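Local coordinates for adhesion and penetration protein autotransporter (Haemophilus influenzae, PDB 3SYJ) that mediates bacterial aggregation and adherence to host cells through its secreted passenger domain, which also carries a probable serine protease, at residues A[45-59]-A[218-232]. Residues are numbered along the deposited sequence; the frame is centred on the assembly and turned at random.
Sequences KAPMIDFSVVSRNGV and SGSPMFIYDAEKQKW
Three rings, Trp232, Tyr225 and Phe223, on the hairpin of strands 221-226 and 231-238, with its G1 β bulge where Gln230 and Lys231 face Asp226, receive the loop 45-59 in the chymotrypsin-like (PA clan) protease domain of the passenger. On one face of the Trp232 indole lies Ile49, whose CB stands 3.6 Å from the centroid of the five-membered ring; Tyr225 CD1 lies against the opposite face, toward the rim, and Pro47 O meets the indole edge. Ala46 CB sits almost centrally over a face of Tyr225, 3.3 Å from the ring centroid, while Pro47 CD approaches the same ring near its hydroxyl. The site illustrates how a loop without regular structure can be seated on a sheet through ring faces. With CG1 of Ile49 anti to the backbone N (chi1 -168°), the side chain extends past the indole to put CD1 over a Phe223 face, 3.4 Å from Phe223 CG. Phe51 turns its edge to Phe223 in an offset edge-to-face pair, planes at 64°, and Val54 CG2 closes the Phe223 edge at CZ (3.6 Å). The loop 218-220 ahead of the strand carries Ser218, probably the active-site serine, which touches His73. The one hydrogen bond between the segments is nearly linear: Trp232 NE1 donates in its ring plane to Pro47 O at 2.7 Å.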
loop_
_atom_site.group_PDB
_atom_site.type_symbol
_atom_site.label_atom_id
_atom_site.label_comp_id
_atom_site.label_asym_id
_atom_site.label_seq_id
_atom_site.Cartn_x
_atom_site.Cartn_y
_atom_site.Cartn_z
ATOM N N LYS A 45 -51.861 10.866 -10.226
ATOM C CA LYS A 45 -52.126 10.610 -11.635
ATOM C C LYS A 45 -51.670 11.733 -12.584
ATOM O O LYS A 45 -51.958 11.696 -13.779
ATOM C CB LYS A 45 -53.601 10.279 -11.836
ATOM C CG LYS A 45 -53.991 9.010 -11.122
ATOM C CD LYS A 45 -55.498 8.833 -11.021
ATOM C CE LYS A 45 -55.827 7.439 -10.483
ATOM N NZ LYS A 45 -57.284 7.213 -10.262
ATOM N N ALA A 46 -50.942 12.714 -12.055
ATOM C CA ALA A 46 -50.342 13.747 -12.887
ATOM C C ALA A 46 -49.178 14.356 -12.143
ATOM O O ALA A 46 -49.186 14.397 -10.915
ATOM C CB ALA A 46 -51.362 14.818 -13.237
ATOM N N PRO A 47 -48.156 14.812 -12.881
ATOM C CA PRO A 47 -47.074 15.572 -12.252
ATOM C C PRO A 47 -47.636 16.918 -11.814
ATOM O O PRO A 47 -48.462 17.482 -12.537
ATOM C CB PRO A 47 -46.071 15.766 -13.397
ATOM C CG PRO A 47 -46.464 14.756 -14.443
ATOM C CD PRO A 47 -47.937 14.634 -14.326
ATOM N N MET A 48 -47.227 17.409 -10.646
ATOM C CA MET A 48 -47.732 18.684 -10.124
ATOM C C MET A 48 -47.664 19.807 -11.161
ATOM O O MET A 48 -46.619 20.043 -11.769
ATOM C CB MET A 48 -46.948 19.110 -8.879
ATOM C CG MET A 48 -47.378 20.449 -8.310
ATOM S SD MET A 48 -49.041 20.449 -7.579
ATOM C CE MET A 48 -49.110 22.116 -6.927
ATOM N N ILE A 49 -48.782 20.505 -11.337
ATOM C CA ILE A 49 -48.902 21.605 -12.287
ATOM C C ILE A 49 -47.839 22.697 -12.054
ATOM O O ILE A 49 -47.370 22.897 -10.938
ATOM C CB ILE A 49 -50.328 22.214 -12.190
ATOM C CG1 ILE A 49 -50.624 23.158 -13.351
ATOM C CG2 ILE A 49 -50.533 22.918 -10.852
ATOM C CD1 ILE A 49 -52.051 23.671 -13.357
ATOM N N ASP A 50 -47.450 23.397 -13.111
ATOM C CA ASP A 50 -46.535 24.520 -12.975
ATOM C C ASP A 50 -47.403 25.763 -12.916
ATOM O O ASP A 50 -47.953 26.182 -13.934
ATOM C CB ASP A 50 -45.595 24.581 -14.179
ATOM C CG ASP A 50 -44.510 25.658 -14.048
ATOM O OD1 ASP A 50 -44.696 26.656 -13.316
ATOM O OD2 ASP A 50 -43.459 25.507 -14.708
ATOM N N PHE A 51 -47.548 26.337 -11.725
ATOM C CA PHE A 51 -48.434 27.488 -11.543
ATOM C C PHE A 51 -47.781 28.816 -11.978
ATOM O O PHE A 51 -48.394 29.881 -11.873
ATOM C CB PHE A 51 -48.913 27.589 -10.086
ATOM C CG PHE A 51 -50.147 26.763 -9.773
ATOM C CD1 PHE A 51 -51.267 26.798 -10.607
ATOM C CD2 PHE A 51 -50.203 25.999 -8.613
ATOM C CE1 PHE A 51 -52.407 26.069 -10.305
ATOM C CE2 PHE A 51 -51.347 25.266 -8.299
ATOM C CZ PHE A 51 -52.447 25.292 -9.151
ATOM N N SER A 52 -46.547 28.764 -12.471
ATOM C CA SER A 52 -45.868 29.993 -12.890
ATOM C C SER A 52 -46.605 30.733 -14.027
ATOM O O SER A 52 -46.374 31.917 -14.253
ATOM C CB SER A 52 -44.404 29.718 -13.258
ATOM O OG SER A 52 -44.297 29.061 -14.509
ATOM N N VAL A 53 -47.511 30.039 -14.712
ATOM C CA VAL A 53 -48.301 30.655 -15.783
ATOM C C VAL A 53 -49.447 31.515 -15.244
ATOM O O VAL A 53 -50.125 32.220 -16.002
ATOM C CB VAL A 53 -48.904 29.597 -16.724
ATOM C CG1 VAL A 53 -47.816 28.673 -17.238
ATOM C CG2 VAL A 53 -49.990 28.807 -16.004
ATOM N N VAL A 54 -49.668 31.442 -13.936
ATOM C CA VAL A 54 -50.690 32.253 -13.280
ATOM C C VAL A 54 -50.105 33.565 -12.768
ATOM O O VAL A 54 -49.040 33.583 -12.137
ATOM C CB VAL A 54 -51.335 31.500 -12.098
ATOM C CG1 VAL A 54 -52.340 32.400 -11.374
ATOM C CG2 VAL A 54 -51.990 30.216 -12.588
ATOM N N SER A 55 -50.797 34.665 -13.032
ATOM C CA SER A 55 -50.292 35.956 -12.603
ATOM C C SER A 55 -50.231 35.991 -11.083
ATOM O O SER A 55 -51.036 35.361 -10.410
ATOM C CB SER A 55 -51.162 37.094 -13.138
ATOM O OG SER A 55 -52.461 37.036 -12.587
ATOM N N ARG A 56 -49.260 36.720 -10.553
ATOM C CA ARG A 56 -49.118 36.896 -9.116
ATOM C C ARG A 56 -50.414 37.336 -8.427
ATOM O O ARG A 56 -50.658 36.979 -7.279
ATOM C CB ARG A 56 -48.034 37.932 -8.834
ATOM C CG ARG A 56 -46.618 37.418 -8.981
ATOM C CD ARG A 56 -46.230 36.677 -7.720
ATOM N NE ARG A 56 -46.176 35.252 -7.967
ATOM C CZ ARG A 56 -46.440 34.314 -7.065
ATOM N NH1 ARG A 56 -46.820 34.636 -5.830
ATOM N NH2 ARG A 56 -46.343 33.040 -7.418
ATOM N N ASN A 57 -51.232 38.134 -9.104
ATOM C CA ASN A 57 -52.463 38.618 -8.482
ATOM C C ASN A 57 -53.625 37.644 -8.625
ATOM O O ASN A 57 -54.739 37.936 -8.204
ATOM C CB ASN A 57 -52.853 39.994 -9.023
ATOM C CG ASN A 57 -53.205 39.962 -10.486
ATOM O OD1 ASN A 57 -53.565 38.917 -11.028
ATOM N ND2 ASN A 57 -53.103 41.111 -11.143
ATOM N N GLY A 58 -53.357 36.490 -9.228
ATOM C CA GLY A 58 -54.321 35.411 -9.277
ATOM C C GLY A 58 -55.490 35.565 -10.231
ATOM O O GLY A 58 -56.299 34.647 -10.360
ATOM N N VAL A 59 -55.609 36.697 -10.911
ATOM C CA VAL A 59 -56.803 36.890 -11.734
ATOM C C VAL A 59 -56.623 36.501 -13.204
ATOM O O VAL A 59 -57.571 36.603 -13.987
ATOM C CB VAL A 59 -57.361 38.326 -11.643
ATOM C CG1 VAL A 59 -57.624 38.706 -10.193
ATOM C CG2 VAL A 59 -56.411 39.306 -12.292
ATOM N N SER A 218 -62.942 35.776 -9.039
ATOM C CA SER A 218 -63.488 35.847 -10.397
ATOM C C SER A 218 -62.358 36.080 -11.388
ATOM O O SER A 218 -61.517 36.952 -11.187
ATOM C CB SER A 218 -64.522 36.970 -10.533
ATOM O OG SER A 218 -65.701 36.682 -9.801
ATOM N N GLY A 219 -62.337 35.296 -12.457
ATOM C CA GLY A 219 -61.294 35.419 -13.455
ATOM C C GLY A 219 -60.167 34.433 -13.232
ATOM O O GLY A 219 -59.509 34.022 -14.191
ATOM N N SER A 220 -59.948 34.052 -11.974
ATOM C CA SER A 220 -58.900 33.086 -11.635
ATOM C C SER A 220 -59.081 31.806 -12.445
ATOM O O SER A 220 -60.204 31.444 -12.789
ATOM C CB SER A 220 -58.897 32.776 -10.130
ATOM O OG SER A 220 -59.927 31.855 -9.803
ATOM N N PRO A 221 -57.972 31.112 -12.741
ATOM C CA PRO A 221 -57.985 29.991 -13.678
ATOM C C PRO A 221 -58.272 28.648 -13.025
ATOM O O PRO A 221 -57.979 28.426 -11.854
ATOM C CB PRO A 221 -56.544 29.965 -14.202
ATOM C CG PRO A 221 -55.744 30.851 -13.278
ATOM C CD PRO A 221 -56.629 31.320 -12.178
ATOM N N MET A 222 -58.812 27.738 -13.817
ATOM C CA MET A 222 -59.050 26.380 -13.380
ATOM C C MET A 222 -58.417 25.496 -14.447
ATOM O O MET A 222 -58.606 25.727 -15.640
ATOM C CB MET A 222 -60.559 26.159 -13.236
ATOM C CG MET A 222 -61.005 24.750 -12.929
ATOM S SD MET A 222 -61.712 23.917 -14.358
ATOM C CE MET A 222 -60.364 22.851 -14.762
ATOM N N PHE A 223 -57.635 24.508 -14.018
ATOM C CA PHE A 223 -56.842 23.694 -14.932
ATOM C C PHE A 223 -57.256 22.238 -14.878
ATOM O O PHE A 223 -57.651 21.737 -13.830
ATOM C CB PHE A 223 -55.357 23.784 -14.569
ATOM C CG PHE A 223 -54.819 25.179 -14.553
ATOM C CD1 PHE A 223 -54.211 25.712 -15.679
ATOM C CD2 PHE A 223 -54.919 25.961 -13.414
ATOM C CE1 PHE A 223 -53.710 27.008 -15.673
ATOM C CE2 PHE A 223 -54.418 27.255 -13.395
ATOM C CZ PHE A 223 -53.810 27.778 -14.533
ATOM N N ILE A 224 -57.151 21.548 -16.008
ATOM C CA ILE A 224 -57.485 20.134 -16.046
ATOM C C ILE A 224 -56.348 19.337 -16.670
ATOM O O ILE A 224 -55.690 19.799 -17.609
ATOM C CB ILE A 224 -58.835 19.879 -16.770
ATOM C CG1 ILE A 224 -59.384 18.481 -16.440
ATOM C CG2 ILE A 224 -58.713 20.123 -18.281
ATOM C CD1 ILE A 224 -60.801 18.249 -16.925
ATOM N N TYR A 225 -56.089 18.152 -16.128
ATOM C CA TYR A 225 -55.031 17.318 -16.672
ATOM C C TYR A 225 -55.565 16.358 -17.730
ATOM O O TYR A 225 -56.425 15.524 -17.444
ATOM C CB TYR A 225 -54.334 16.523 -15.571
ATOM C CG TYR A 225 -53.071 15.821 -16.053
ATOM C CD1 TYR A 225 -51.927 16.549 -16.341
ATOM C CD2 TYR A 225 -53.029 14.445 -16.223
ATOM C CE1 TYR A 225 -50.770 15.933 -16.773
ATOM C CE2 TYR A 225 -51.876 13.812 -16.659
ATOM C CZ TYR A 225 -50.745 14.567 -16.935
ATOM O OH TYR A 225 -49.585 13.973 -17.363
ATOM N N ASP A 226 -55.047 16.491 -18.951
ATOM C CA ASP A 226 -55.320 15.547 -20.030
ATOM C C ASP A 226 -54.301 14.410 -19.954
ATOM O O ASP A 226 -53.123 14.610 -20.232
ATOM C CB ASP A 226 -55.227 16.256 -21.384
ATOM C CG ASP A 226 -55.695 15.386 -22.541
ATOM O OD1 ASP A 226 -55.373 14.179 -22.565
ATOM O OD2 ASP A 226 -56.384 15.915 -23.438
ATOM N N ALA A 227 -54.755 13.221 -19.572
ATOM C CA ALA A 227 -53.857 12.089 -19.340
ATOM C C ALA A 227 -53.374 11.448 -20.640
ATOM O O ALA A 227 -52.308 10.833 -20.683
ATOM C CB ALA A 227 -54.535 11.047 -18.462
ATOM N N GLU A 228 -54.166 11.581 -21.695
ATOM C CA GLU A 228 -53.773 11.052 -22.991
ATOM C C GLU A 228 -52.613 11.884 -23.549
ATOM O O GLU A 228 -51.585 11.333 -23.948
ATOM C CB GLU A 228 -54.986 11.023 -23.923
ATOM C CG GLU A 228 -56.267 10.643 -23.172
ATOM C CD GLU A 228 -57.422 10.237 -24.079
ATOM O OE1 GLU A 228 -57.680 10.937 -25.083
ATOM O OE2 GLU A 228 -58.082 9.215 -23.777
ATOM N N LYS A 229 -52.763 13.208 -23.528
ATOM C CA LYS A 229 -51.712 14.118 -23.983
ATOM C C LYS A 229 -50.578 14.268 -22.967
ATOM O O LYS A 229 -49.462 14.642 -23.328
ATOM C CB LYS A 229 -52.286 15.507 -24.283
ATOM C CG LYS A 229 -53.428 15.555 -25.292
ATOM C CD LYS A 229 -53.820 17.005 -25.561
ATOM C CE LYS A 229 -55.156 17.137 -26.279
ATOM N NZ LYS A 229 -55.121 16.688 -27.696
ATOM N N GLN A 230 -50.876 13.985 -21.701
ATOM C CA GLN A 230 -49.935 14.216 -20.606
ATOM C C GLN A 230 -49.631 15.700 -20.419
ATOM O O GLN A 230 -48.481 16.095 -20.229
ATOM C CB GLN A 230 -48.639 13.432 -20.816
ATOM C CG GLN A 230 -48.836 11.933 -20.856
ATOM C CD GLN A 230 -47.669 11.183 -20.252
ATOM O OE1 GLN A 230 -46.511 11.387 -20.636
ATOM N NE2 GLN A 230 -47.969 10.312 -19.287
ATOM N N LYS A 231 -50.676 16.514 -20.462
ATOM C CA LYS A 231 -50.529 17.958 -20.409
ATOM C C LYS A 231 -51.463 18.496 -19.361
ATOM O O LYS A 231 -52.586 18.022 -19.235
ATOM C CB LYS A 231 -50.970 18.582 -21.734
ATOM C CG LYS A 231 -49.881 18.908 -22.721
ATOM C CD LYS A 231 -50.471 19.651 -23.920
ATOM C CE LYS A 231 -49.383 20.356 -24.712
ATOM N NZ LYS A 231 -48.367 19.405 -25.259
ATOM N N TRP A 232 -51.017 19.504 -18.627
ATOM C CA TRP A 232 -51.967 20.368 -17.953
ATOM C C TRP A 232 -52.489 21.366 -18.986
ATOM O O TRP A 232 -51.730 21.891 -19.806
ATOM C CB TRP A 232 -51.325 21.081 -16.763
ATOM C CG TRP A 232 -51.168 20.214 -15.538
ATOM C CD1 TRP A 232 -50.023 19.601 -15.098
ATOM C CD2 TRP A 232 -52.192 19.872 -14.593
ATOM N NE1 TRP A 232 -50.275 18.899 -13.935
ATOM C CE2 TRP A 232 -51.600 19.049 -13.605
ATOM C CE3 TRP A 232 -53.555 20.180 -14.485
ATOM C CZ2 TRP A 232 -52.319 18.539 -12.522
ATOM C CZ3 TRP A 232 -54.273 19.664 -13.399
ATOM C CH2 TRP A 232 -53.651 18.857 -12.441
#